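Local coordinates for attaching and effacing protein, pathogenesis factor (PDB 4E9L) that probably attaches Escherichia coli to host surfaces as an adhesin of the intimin/invasin family, this piece being a row of immunoglobulin-like domains, at residues W113-A118 / G152-Q157; T124-D129 / P171-Q176; G242-S247 / T259-G264; T266-V271 / Q286-A291; T312-T317 / S364-G369. All coordinates share one frame; numbering follows the deposited sequence.

Contact 1 (W113-A118 / G152-Q157); sequences WTAKDA and GTWTAQ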
# COMPACT_ATOMS: atom_id res chain seq x y z
N TRP A 113 -2.87 3.03 44.08
CA TRP A 113 -1.84 3.89 44.63
C TRP A 113 -1.48 3.38 46.03
O TRP A 113 -2.35 3.21 46.90
CB TRP A 113 -2.39 5.32 44.67
CG TRP A 113 -1.63 6.33 45.48
CD1 TRP A 113 -0.27 6.42 45.66
CD2 TRP A 113 -2.19 7.47 46.12
NE1 TRP A 113 0.04 7.53 46.41
CE2 TRP A 113 -1.12 8.20 46.70
CE3 TRP A 113 -3.49 8.00 46.20
CZ2 TRP A 113 -1.34 9.36 47.45
CZ3 TRP A 113 -3.69 9.18 46.90
CH2 TRP A 113 -2.62 9.87 47.49
N THR A 114 -0.20 3.12 46.23
CA THR A 114 0.36 2.65 47.49
C THR A 114 1.02 3.86 48.12
O THR A 114 1.99 4.38 47.59
CB THR A 114 1.32 1.48 47.25
OG1 THR A 114 0.62 0.45 46.55
CG2 THR A 114 1.89 0.91 48.55
N ALA A 115 0.43 4.35 49.22
CA ALA A 115 0.86 5.56 49.91
C ALA A 115 1.62 5.20 51.17
O ALA A 115 1.09 4.49 52.04
CB ALA A 115 -0.35 6.41 50.24
N LYS A 116 2.86 5.67 51.27
CA LYS A 116 3.73 5.37 52.41
C LYS A 116 4.45 6.60 52.90
O LYS A 116 4.65 7.55 52.14
CB LYS A 116 4.80 4.33 52.01
CG LYS A 116 4.28 2.95 51.61
CD LYS A 116 5.45 1.98 51.36
CE LYS A 116 5.05 0.75 50.58
NZ LYS A 116 6.18 -0.24 50.51
N ASP A 117 4.90 6.57 54.17
CA ASP A 117 5.72 7.63 54.73
C ASP A 117 7.18 7.24 54.51
O ASP A 117 7.43 6.19 53.90
CB ASP A 117 5.37 7.82 56.23
CG ASP A 117 5.76 6.70 57.18
OD1 ASP A 117 6.39 5.71 56.73
OD2 ASP A 117 5.44 6.81 58.38
N ALA A 118 8.15 8.04 55.01
CA ALA A 118 9.57 7.71 54.81
C ALA A 118 10.06 6.43 55.52
O ALA A 118 11.13 5.94 55.17
CB ALA A 118 10.45 8.90 55.15
N GLY A 152 -3.03 1.43 53.29
CA GLY A 152 -2.03 2.19 52.55
C GLY A 152 -2.31 2.16 51.06
O GLY A 152 -1.71 2.91 50.30
N THR A 153 -3.23 1.28 50.63
CA THR A 153 -3.63 1.26 49.22
C THR A 153 -4.89 2.08 49.06
O THR A 153 -5.77 2.08 49.93
CB THR A 153 -3.71 -0.15 48.58
OG1 THR A 153 -4.84 -0.85 49.09
CG2 THR A 153 -2.43 -0.97 48.74
N TRP A 154 -4.95 2.80 47.95
CA TRP A 154 -6.00 3.68 47.52
C TRP A 154 -6.36 3.26 46.10
O TRP A 154 -5.46 3.07 45.27
CB TRP A 154 -5.48 5.12 47.53
CG TRP A 154 -5.15 5.60 48.91
CD1 TRP A 154 -4.05 5.29 49.66
CD2 TRP A 154 -5.92 6.52 49.69
NE1 TRP A 154 -4.10 5.95 50.87
CE2 TRP A 154 -5.22 6.74 50.89
CE3 TRP A 154 -7.12 7.22 49.46
CZ2 TRP A 154 -5.70 7.60 51.89
CZ3 TRP A 154 -7.58 8.08 50.44
CH2 TRP A 154 -6.87 8.27 51.64
N THR A 155 -7.64 3.04 45.82
CA THR A 155 -8.02 2.56 44.48
C THR A 155 -8.98 3.51 43.77
O THR A 155 -9.85 4.08 44.43
CB THR A 155 -8.64 1.13 44.58
OG1 THR A 155 -9.70 1.17 45.51
CG2 THR A 155 -7.65 0.07 45.03
N ALA A 156 -8.82 3.70 42.45
CA ALA A 156 -9.74 4.51 41.64
C ALA A 156 -10.00 3.80 40.33
O ALA A 156 -9.12 3.11 39.82
CB ALA A 156 -9.18 5.90 41.38
N GLN A 157 -11.22 3.94 39.79
CA GLN A 157 -11.56 3.30 38.53
C GLN A 157 -11.53 4.34 37.44
O GLN A 157 -12.12 5.43 37.60
CB GLN A 157 -12.96 2.64 38.60
CG GLN A 157 -13.09 1.52 39.65
CD GLN A 157 -12.14 0.35 39.46
OE1 GLN A 157 -11.71 0.02 38.34
NE2 GLN A 157 -11.83 -0.34 40.55

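Contact 2 (T124-D129 / P171-Q176); sequences TGLNPD and PKLNGQ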
# COMPACT_ATOMS: atom_id res chain seq x y z
N THR A 124 -2.95 6.36 55.58
CA THR A 124 -4.41 6.36 55.39
C THR A 124 -4.97 7.71 55.89
O THR A 124 -4.26 8.46 56.58
CB THR A 124 -5.08 5.19 56.18
OG1 THR A 124 -4.85 5.39 57.58
CG2 THR A 124 -4.56 3.82 55.78
N GLY A 125 -6.23 7.98 55.57
CA GLY A 125 -6.94 9.17 56.04
C GLY A 125 -6.57 10.49 55.38
O GLY A 125 -6.92 11.55 55.91
N LEU A 126 -5.89 10.43 54.22
CA LEU A 126 -5.53 11.61 53.43
C LEU A 126 -6.77 12.11 52.67
O LEU A 126 -7.78 11.40 52.56
CB LEU A 126 -4.47 11.21 52.35
CG LEU A 126 -3.09 10.77 52.79
CD1 LEU A 126 -2.33 10.25 51.61
CD2 LEU A 126 -2.30 11.90 53.45
N ASN A 127 -6.67 13.32 52.08
CA ASN A 127 -7.70 13.89 51.22
C ASN A 127 -7.03 14.11 49.85
O ASN A 127 -6.54 15.20 49.56
CB ASN A 127 -8.28 15.18 51.79
CG ASN A 127 -9.34 15.77 50.90
OD1 ASN A 127 -10.13 15.05 50.28
ND2 ASN A 127 -9.30 17.07 50.73
N PRO A 128 -6.91 13.05 49.03
CA PRO A 128 -6.20 13.22 47.75
C PRO A 128 -6.99 14.00 46.70
O PRO A 128 -8.22 14.01 46.69
CB PRO A 128 -5.93 11.78 47.31
CG PRO A 128 -7.04 10.99 47.89
CD PRO A 128 -7.39 11.66 49.20
N ASP A 129 -6.24 14.61 45.76
CA ASP A 129 -6.83 15.28 44.62
C ASP A 129 -7.37 14.20 43.71
O ASP A 129 -7.08 13.03 43.91
CB ASP A 129 -5.74 16.03 43.81
CG ASP A 129 -4.80 16.93 44.59
OD1 ASP A 129 -5.03 17.13 45.81
OD2 ASP A 129 -3.88 17.49 43.96
N PRO A 171 -0.95 10.04 41.15
CA PRO A 171 -1.76 10.61 42.24
C PRO A 171 -1.12 11.92 42.67
O PRO A 171 0.10 12.12 42.51
CB PRO A 171 -1.68 9.55 43.34
CG PRO A 171 -0.35 8.90 43.12
CD PRO A 171 -0.04 8.98 41.65
N LYS A 172 -1.95 12.84 43.17
CA LYS A 172 -1.52 14.15 43.61
C LYS A 172 -2.17 14.55 44.94
O LYS A 172 -3.27 14.11 45.26
CB LYS A 172 -1.77 15.21 42.51
CG LYS A 172 -0.90 14.98 41.23
CD LYS A 172 -0.88 16.17 40.32
CE LYS A 172 0.10 15.98 39.18
NZ LYS A 172 -0.22 16.86 38.03
N LEU A 173 -1.46 15.34 45.72
CA LEU A 173 -1.92 15.84 47.01
C LEU A 173 -1.59 17.31 46.97
O LEU A 173 -0.42 17.68 46.88
CB LEU A 173 -1.19 15.10 48.15
CG LEU A 173 -1.87 15.08 49.51
CD1 LEU A 173 -3.13 14.25 49.47
CD2 LEU A 173 -0.92 14.50 50.58
N ASN A 174 -2.65 18.15 46.85
CA ASN A 174 -2.57 19.61 46.74
C ASN A 174 -1.73 20.05 45.53
O ASN A 174 -0.92 20.97 45.64
CB ASN A 174 -2.04 20.25 48.06
CG ASN A 174 -2.74 19.82 49.34
OD1 ASN A 174 -2.16 19.13 50.19
ND2 ASN A 174 -3.97 20.26 49.54
N GLY A 175 -1.90 19.35 44.40
CA GLY A 175 -1.16 19.60 43.17
C GLY A 175 0.24 18.99 43.10
O GLY A 175 0.87 19.05 42.04
N GLN A 176 0.75 18.41 44.21
CA GLN A 176 2.11 17.80 44.23
C GLN A 176 2.06 16.30 43.92
O GLN A 176 1.17 15.61 44.42
CB GLN A 176 2.77 18.01 45.61
CG GLN A 176 2.84 19.47 46.09
CD GLN A 176 3.70 20.34 45.20
OE1 GLN A 176 4.85 20.02 44.88
NE2 GLN A 176 3.13 21.45 44.75
O HOH W 1 -5.03 17.47 51.11
O HOH W 2 -4.79 12.08 43.04

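Contact 3 (G242-S247 / T259-G264); sequences GATVSS and TLTTGG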
# COMPACT_ATOMS: atom_id res chain seq x y z
N GLY A 242 -2.34 -16.88 -11.09
CA GLY A 242 -0.93 -16.61 -11.37
C GLY A 242 -0.43 -15.34 -10.67
O GLY A 242 0.77 -15.07 -10.69
N ALA A 243 -1.33 -14.59 -10.02
CA ALA A 243 -0.93 -13.37 -9.30
C ALA A 243 -0.62 -13.70 -7.85
O ALA A 243 -1.17 -14.66 -7.31
CB ALA A 243 -2.05 -12.32 -9.38
N THR A 244 0.27 -12.92 -7.20
CA THR A 244 0.64 -13.20 -5.81
C THR A 244 0.73 -11.91 -5.01
O THR A 244 0.78 -10.82 -5.56
CB THR A 244 2.04 -13.92 -5.73
OG1 THR A 244 3.06 -13.05 -6.25
CG2 THR A 244 2.10 -15.25 -6.45
N VAL A 245 0.72 -12.06 -3.70
CA VAL A 245 0.96 -10.98 -2.75
C VAL A 245 2.13 -11.45 -1.86
O VAL A 245 2.21 -12.63 -1.50
CB VAL A 245 -0.31 -10.56 -1.93
CG1 VAL A 245 0.00 -9.38 -1.00
CG2 VAL A 245 -1.48 -10.22 -2.86
N SER A 246 3.04 -10.53 -1.53
CA SER A 246 4.20 -10.76 -0.66
C SER A 246 3.81 -10.69 0.82
O SER A 246 2.64 -10.47 1.17
CB SER A 246 5.25 -9.69 -0.95
OG SER A 246 4.88 -8.41 -0.42
N SER A 247 4.81 -10.81 1.71
CA SER A 247 4.66 -10.60 3.14
C SER A 247 4.30 -9.10 3.34
O SER A 247 4.57 -8.29 2.45
CB SER A 247 5.97 -10.88 3.86
OG SER A 247 6.99 -10.00 3.38
N THR A 259 3.72 -6.13 -1.66
CA THR A 259 3.91 -6.16 -3.11
C THR A 259 2.95 -7.14 -3.75
O THR A 259 2.93 -8.32 -3.41
CB THR A 259 5.35 -6.50 -3.49
OG1 THR A 259 6.22 -5.58 -2.83
CG2 THR A 259 5.58 -6.43 -5.03
N LEU A 260 2.19 -6.65 -4.72
CA LEU A 260 1.26 -7.48 -5.48
C LEU A 260 1.95 -7.69 -6.82
O LEU A 260 2.24 -6.70 -7.50
CB LEU A 260 -0.09 -6.72 -5.66
CG LEU A 260 -1.27 -7.48 -6.33
CD1 LEU A 260 -2.56 -6.70 -6.14
CD2 LEU A 260 -1.06 -7.59 -7.83
N THR A 261 2.24 -8.95 -7.18
CA THR A 261 2.87 -9.25 -8.47
C THR A 261 1.81 -9.89 -9.37
O THR A 261 1.18 -10.86 -8.98
CB THR A 261 4.10 -10.18 -8.33
OG1 THR A 261 4.97 -9.72 -7.29
CG2 THR A 261 4.89 -10.32 -9.64
N THR A 262 1.63 -9.35 -10.57
CA THR A 262 0.67 -9.95 -11.52
C THR A 262 1.37 -11.08 -12.28
O THR A 262 2.60 -11.10 -12.34
CB THR A 262 0.16 -8.89 -12.53
OG1 THR A 262 1.26 -8.50 -13.34
CG2 THR A 262 -0.46 -7.67 -11.84
N GLY A 263 0.60 -11.98 -12.88
CA GLY A 263 1.15 -13.04 -13.73
C GLY A 263 0.89 -12.70 -15.19
O GLY A 263 0.68 -11.53 -15.52
N GLY A 264 0.82 -13.72 -16.05
CA GLY A 264 0.61 -13.55 -17.50
C GLY A 264 -0.82 -13.36 -17.97
O GLY A 264 -1.06 -13.18 -19.18

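Contact 4 (T266-V271 / Q286-A291); sequences TGELRV and QLTVIA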
# COMPACT_ATOMS: atom_id res chain seq x y z
N THR A 266 -4.22 -11.30 -18.27
CA THR A 266 -4.70 -9.91 -18.23
C THR A 266 -6.16 -9.90 -17.75
O THR A 266 -6.82 -10.95 -17.74
CB THR A 266 -4.57 -9.22 -19.60
OG1 THR A 266 -5.42 -9.89 -20.54
CG2 THR A 266 -3.11 -9.14 -20.10
N GLY A 267 -6.67 -8.72 -17.40
CA GLY A 267 -8.04 -8.57 -16.94
C GLY A 267 -8.15 -7.98 -15.55
O GLY A 267 -7.16 -7.51 -14.98
N GLU A 268 -9.36 -8.03 -14.98
CA GLU A 268 -9.62 -7.51 -13.65
C GLU A 268 -9.02 -8.36 -12.54
O GLU A 268 -9.00 -9.59 -12.61
CB GLU A 268 -11.13 -7.30 -13.40
CG GLU A 268 -11.77 -6.19 -14.24
CD GLU A 268 -11.12 -4.82 -14.22
OE1 GLU A 268 -10.90 -4.26 -13.12
OE2 GLU A 268 -10.85 -4.28 -15.32
N LEU A 269 -8.55 -7.68 -11.51
CA LEU A 269 -7.96 -8.26 -10.32
C LEU A 269 -8.41 -7.43 -9.10
O LEU A 269 -8.38 -6.20 -9.14
CB LEU A 269 -6.42 -8.20 -10.47
CG LEU A 269 -5.56 -8.75 -9.32
CD1 LEU A 269 -5.97 -10.15 -8.97
CD2 LEU A 269 -4.10 -8.76 -9.72
N ARG A 270 -8.83 -8.11 -8.03
CA ARG A 270 -9.24 -7.47 -6.78
C ARG A 270 -8.40 -8.04 -5.65
O ARG A 270 -8.15 -9.25 -5.62
CB ARG A 270 -10.74 -7.69 -6.49
CG ARG A 270 -11.65 -6.93 -7.44
CD ARG A 270 -13.13 -7.24 -7.25
NE ARG A 270 -13.46 -8.65 -7.51
CZ ARG A 270 -13.64 -9.18 -8.71
NH1 ARG A 270 -13.51 -8.44 -9.80
NH2 ARG A 270 -13.95 -10.46 -8.83
N VAL A 271 -7.94 -7.16 -4.73
CA VAL A 271 -7.13 -7.55 -3.59
C VAL A 271 -7.82 -7.17 -2.30
O VAL A 271 -8.14 -6.00 -2.08
CB VAL A 271 -5.64 -7.06 -3.66
CG1 VAL A 271 -5.53 -5.56 -3.90
CG2 VAL A 271 -4.84 -7.47 -2.41
N GLN A 286 -9.21 -2.46 -6.54
CA GLN A 286 -9.32 -3.03 -7.86
C GLN A 286 -8.30 -2.47 -8.85
O GLN A 286 -8.01 -1.26 -8.88
CB GLN A 286 -10.76 -2.91 -8.39
CG GLN A 286 -11.08 -3.85 -9.56
CD GLN A 286 -12.57 -4.13 -9.73
OE1 GLN A 286 -13.41 -3.81 -8.88
NE2 GLN A 286 -12.92 -4.77 -10.83
N LEU A 287 -7.74 -3.37 -9.65
CA LEU A 287 -6.84 -2.98 -10.72
C LEU A 287 -7.11 -3.80 -11.97
O LEU A 287 -7.78 -4.84 -11.92
CB LEU A 287 -5.34 -2.94 -10.31
CG LEU A 287 -4.58 -4.23 -9.97
CD1 LEU A 287 -4.00 -4.90 -11.25
CD2 LEU A 287 -3.36 -3.89 -9.14
N THR A 288 -6.62 -3.29 -13.08
CA THR A 288 -6.68 -3.97 -14.36
C THR A 288 -5.27 -4.41 -14.70
O THR A 288 -4.34 -3.58 -14.73
CB THR A 288 -7.28 -3.03 -15.43
OG1 THR A 288 -8.64 -2.78 -15.08
CG2 THR A 288 -7.26 -3.64 -16.82
N VAL A 289 -5.11 -5.70 -14.99
CA VAL A 289 -3.84 -6.20 -15.51
C VAL A 289 -3.92 -6.03 -17.05
O VAL A 289 -4.82 -6.56 -17.70
CB VAL A 289 -3.46 -7.64 -15.08
CG1 VAL A 289 -2.07 -8.04 -15.61
CG2 VAL A 289 -3.52 -7.81 -13.56
N ILE A 290 -3.02 -5.24 -17.59
CA ILE A 290 -2.91 -4.98 -19.03
C ILE A 290 -1.75 -5.80 -19.58
O ILE A 290 -1.06 -6.44 -18.79
CB ILE A 290 -2.80 -3.45 -19.29
CG1 ILE A 290 -1.47 -2.84 -18.72
CG2 ILE A 290 -4.06 -2.73 -18.73
CD1 ILE A 290 -1.11 -1.39 -19.24
N ALA A 291 -1.52 -5.81 -20.92
CA ALA A 291 -0.41 -6.59 -21.47
C ALA A 291 0.94 -6.20 -20.89
O ALA A 291 1.15 -5.04 -20.52
CB ALA A 291 -0.39 -6.50 -23.01

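Contact 5 (T312-T317 / S364-G369); sequences TTTELT and STLTLG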
# COMPACT_ATOMS: atom_id res chain seq x y z
N THR A 312 6.36 4.92 -54.36
CA THR A 312 4.98 4.46 -54.28
C THR A 312 4.74 4.13 -52.78
O THR A 312 5.57 4.45 -51.95
CB THR A 312 4.67 3.26 -55.20
OG1 THR A 312 5.40 2.13 -54.74
CG2 THR A 312 4.92 3.55 -56.71
N THR A 313 3.61 3.52 -52.45
CA THR A 313 3.30 3.20 -51.05
C THR A 313 3.04 1.73 -50.86
O THR A 313 2.70 1.01 -51.81
CB THR A 313 2.08 4.00 -50.54
OG1 THR A 313 0.96 3.67 -51.35
CG2 THR A 313 2.30 5.52 -50.53
N THR A 314 3.20 1.29 -49.62
CA THR A 314 2.87 -0.05 -49.17
C THR A 314 2.33 0.07 -47.76
O THR A 314 2.82 0.90 -46.98
CB THR A 314 4.02 -1.08 -49.38
OG1 THR A 314 3.48 -2.37 -49.10
CG2 THR A 314 5.24 -0.83 -48.47
N GLU A 315 1.30 -0.71 -47.44
CA GLU A 315 0.70 -0.74 -46.11
C GLU A 315 1.55 -1.65 -45.21
O GLU A 315 1.88 -2.76 -45.60
CB GLU A 315 -0.73 -1.30 -46.22
CG GLU A 315 -1.50 -1.25 -44.93
CD GLU A 315 -2.81 -2.01 -44.95
OE1 GLU A 315 -2.78 -3.26 -45.00
OE2 GLU A 315 -3.87 -1.35 -44.89
N LEU A 316 1.87 -1.18 -43.99
CA LEU A 316 2.62 -1.94 -43.00
C LEU A 316 1.62 -2.42 -41.96
O LEU A 316 0.75 -1.64 -41.56
CB LEU A 316 3.69 -1.04 -42.29
CG LEU A 316 4.77 -0.44 -43.18
CD1 LEU A 316 5.80 0.34 -42.33
CD2 LEU A 316 5.45 -1.52 -44.05
N THR A 317 1.73 -3.69 -41.54
CA THR A 317 0.88 -4.26 -40.48
C THR A 317 1.78 -4.75 -39.37
O THR A 317 2.58 -5.67 -39.57
CB THR A 317 -0.09 -5.35 -41.00
OG1 THR A 317 -0.92 -4.79 -42.01
CG2 THR A 317 -1.01 -5.89 -39.88
N SER A 364 0.21 1.32 -40.77
CA SER A 364 0.81 2.57 -41.25
C SER A 364 1.07 2.48 -42.75
O SER A 364 1.33 1.40 -43.28
CB SER A 364 2.13 2.85 -40.54
OG SER A 364 2.76 4.03 -41.01
N THR A 365 1.04 3.62 -43.43
CA THR A 365 1.34 3.67 -44.86
C THR A 365 2.79 4.06 -44.98
O THR A 365 3.21 5.10 -44.47
CB THR A 365 0.44 4.72 -45.56
OG1 THR A 365 -0.93 4.29 -45.48
CG2 THR A 365 0.84 4.92 -47.02
N LEU A 366 3.56 3.22 -45.66
CA LEU A 366 4.95 3.51 -45.92
C LEU A 366 5.06 4.10 -47.30
O LEU A 366 4.67 3.44 -48.25
CB LEU A 366 5.81 2.20 -45.84
CG LEU A 366 7.30 2.35 -46.17
CD1 LEU A 366 8.01 3.25 -45.15
CD2 LEU A 366 7.98 0.96 -46.27
N THR A 367 5.66 5.28 -47.42
CA THR A 367 5.95 5.89 -48.71
C THR A 367 7.41 5.57 -48.98
O THR A 367 8.30 5.91 -48.18
CB THR A 367 5.71 7.41 -48.74
OG1 THR A 367 4.35 7.67 -48.39
CG2 THR A 367 5.99 8.02 -50.15
N LEU A 368 7.66 4.92 -50.10
CA LEU A 368 9.03 4.56 -50.43
C LEU A 368 9.84 5.79 -50.84
O LEU A 368 9.27 6.80 -51.23
CB LEU A 368 9.04 3.45 -51.53
CG LEU A 368 8.73 2.01 -51.07
CD1 LEU A 368 9.64 1.56 -49.92
CD2 LEU A 368 7.23 1.82 -50.71
N GLY A 369 11.14 5.71 -50.71
CA GLY A 369 12.04 6.80 -51.05
C GLY A 369 12.39 6.82 -52.52
O GLY A 369 11.76 6.12 -53.32

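Contact 1 (W113-A118 / G152-Q157)
The carbonyl oxygen of Trp113 is gripped twice from the facing strand: Trp154 N donates to Trp113 O at 2.8 Å, and the CA-H of Thr153 adds a weaker contact, with Thr153 CA 3.3 Å from Trp113 O. Gly152 O is used in the same way. Ala115 N reaches Gly152 O at 2.8 Å in an almost straight bond, 177° at the hydrogen, with the CA-H of Thr114 alongside, and Trp113 N closes the pair by donating to Trp154 O. Both indoles leave the same face of the sheet, side by side and pointing the same way. Their planes are inclined by 35°, and the centroids of the Trp113 six-membered ring and the Trp154 five-membered ring are 4.8 Å apart. Trp113 CG is anti to the backbone N (chi1 167°), and Trp113 CE3 lies 3.7 Å from Trp154 CB. Ala115 CB lies over one face of the Trp113 ring, toward its rim, and is 3.8 Å from Trp154 NE1. The two buried indole N-H groups are satisfied by other parts of the chain, Trp113 NE1 by Ala178 O and Trp154 NE1 by Val123 O. Thr114 and Thr153 stand together on the opposite face. This is the antiparallel pairing of two inner strands in an immunoglobulin-like beta sandwich, with its tryptophans turned into the core.

Contact 2 (T124-D129 / P171-Q176)
Asp129 meets the turn after strand 165-173 with both carboxylate oxygens. Asn174 N donates to Asp129 OD1 at 2.8 Å, arriving on the syn side but 20° out of the carboxylate plane, while Gly175 N donates to the syn lone pair of Asp129 OD2, also at 2.8 Å. The backbone adds a third bond, Asp129 N to Lys172 O at 3.1 Å. Asp129 CG is anti to its own carbonyl carbon (chi1 -50°), which places it beside the backbone N; from there the two oxygens face the turn. That turn is type I', from Leu173 to Gln176, closed by bonds in both directions between these two residues; Asn174 and Gly175 occupy its positive-phi corners, and their consecutive N-H groups both point to the carboxylate. Next out comes the apolar layer. Leu173 CD1 lies 3.7 Å from Pro128 CA and also touches Asn127 O, and Leu173 CD2 meets Leu126 CD2 at 4.1 Å, the two leucine side chains crossing at about a right angle. Water bridges the periphery: one molecule donates to Asn127 O at 3.1 Å and only weakly to Asn174 OD1, and another accepts from Lys172 N close to Asp129 O. Behind the loop, Pro128 rests on Trp113, Trp146 and Trp154. The Lys172 chain runs extended past the carboxylate, NZ staying 7.0 Å from Asp129 OD2 and making a weak bond to Ser132 OG. The carboxylate therefore takes its support from main-chain N-H groups rather than a salt bridge, an arrangement consistent with an ionised Asp129.

Contact 3 (G242-S247 / T259-G264)
Thr244 lies side by side with Thr261, both pointing the same way from the sheet, and Thr244 OG1 sits 3.7 Å from Thr261 CB. Beneath them the backbones form a hydrogen-bonded antiparallel pair: Thr244 N donates to Thr261 O at 2.9 Å and Thr261 N returns the bond to Thr244 O. Thr244 O also receives the CA-H of Leu260, and Thr259 O that of Val245. These strands, 244-252 and 255-261, form a beta hairpin at one margin of a four-stranded sheet of an immunoglobulin-like sandwich, 244-252 being an outer strand within the chain and 255-261 pairing on its other side with 211-217. On the core face Val245 and Leu260 touch loosely across the pair, Val245 CG2 standing 4.4 Å from Leu260 CG; Leu260 goes on to Leu269 and Val271 of the other sheet, and Val245 to Ala233 and Leu235. Toward the 259 end a side chain takes over one backbone position. Ser246 N still donates to Thr259 O at 2.9 Å, but Thr259 N donates to Ser246 OG at 2.8 Å, nearly straight at 166°. Ser246 OG lies between its backbone N and carbonyl carbon (chi1 74°), and in turn donates to Ser247 O at 2.9 Å, so that one hydroxyl accepts across the hairpin and donates along its own chain. At the far end Gly263 CA packs 3.7 Å from Gly242 O, so close that a CB on Gly263 would clash with that oxygen.

Contact 4 (T266-V271 / Q286-A291)
Glu268 and Gln286 cross at about a right angle on one face of the hairpin formed by strands 267-275 and 278-290, in an immunoglobulin-like beta sandwich. The Glu268 carboxylate plane and the Gln286 amide plane are turned 61° against each other. Gln286 NE2 donates to Glu268 OE1 at 3.1 Å from the anti side, out of the carboxylate plane. Thr288 approaches the other oxygen, its OG1 donating to Glu268 OE2 at 2.7 Å from the syn side but well out of the carboxylate plane, so the carboxylate bridges two residues of the facing strand. A bend at chi2 (-52°) carries Glu268 CD back over that strand. On the same face Arg270 and Gln286 run side by side in the conformer modelled here, with Arg270 CG 3.7 Å from Gln286 CD. The opposite face is apolar. Leu269 and Leu287 also lie side by side, Leu269 CD2 touching Leu287 CD1 at 4.2 Å, whereas Leu269 and Val289 cross obliquely, with Leu269 CD2 4.0 Å from Val289 CG2. This face looks into the core, where Val289 also meets Ala239. Backbone bonds link Gly267 with Val289 and Leu269 with Leu287 in both directions. Gly267 adopts a positive phi that would jam a CB against the preceding carbonyl. Beside it, Thr266 CB packs 3.3 Å from Val289 O, and the Thr266 methyl CG2 reaches Ile290 O at 3.6 Å.

Contact 5 (T312-T317 / S364-G369)
Leu316 N donates to Ser364 O at 2.7 Å, the shortest of the backbone bonds that pair the two strands. Ser364 N returns a bond to Leu316 O, and Thr314 and Leu366 likewise bond in both directions. Leu368 N extends the ladder beyond the strand end, donating to Thr312 O at 2.8 Å. Weaker CA-H contacts fill the gaps, with Thr313 CA 3.1 Å from Leu366 O. The apolar contacts gather on the core face. Leu316 crosses Leu366, its CG 3.9 Å from Leu366 CB, whereas Thr314 lies side by side with Leu366 and sets its methyl CG2 3.9 Å from Leu366 CD2. That methyl stands between the backbone N and the carbonyl carbon, while Thr314 OG1, anti to the backbone N (chi1 -171°), is directed to a bond with Asp304 OD1. Leu368 CD2 completes the row 4.0 Å from Thr314 CG2. Across the other face threonines meet through methyl groups: Thr313 CG2 lies 3.8 Å from Thr365 CG2 and also touches Thr367 OG1. Ser364 OG is bonded to Gly352 O, and Thr312 OG1 to Thr309 O. Leu316, Leu366 and Leu368 reach Leu391, Leu393 and Val395 of strand 391-395, in the second sheet. This is the pairing of two inner strands in one four-stranded antiparallel sheet of an immunoglobulin-like beta sandwich, leucines, Thr314 and Ser364 on the core face and Thr313, Thr365 and Thr367 on the other.

The five contacts sample three successive invasin domain 3 repeats. Contacts 1 and 2 share the range 90-190: their centres are 10 Å apart, their segments alternate along the chain, and the tryptophans of contact 1 pack on the 124-129 loop and on Pro171 of contact 2, joining one sheet to the loop and strand opposite. Contacts 3 and 4 follow in the range 193-292, one after the other, with centres 11 Å apart; they lie in two facing sheets whose apolar side chains touch across the core. Contact 5 lies in the range 293-397, its centre about 37 Å from that of contact 4 and 96 Å from that of contact 1. Domains strung in chain order make an elongated rod, a shape suited to an adhesin.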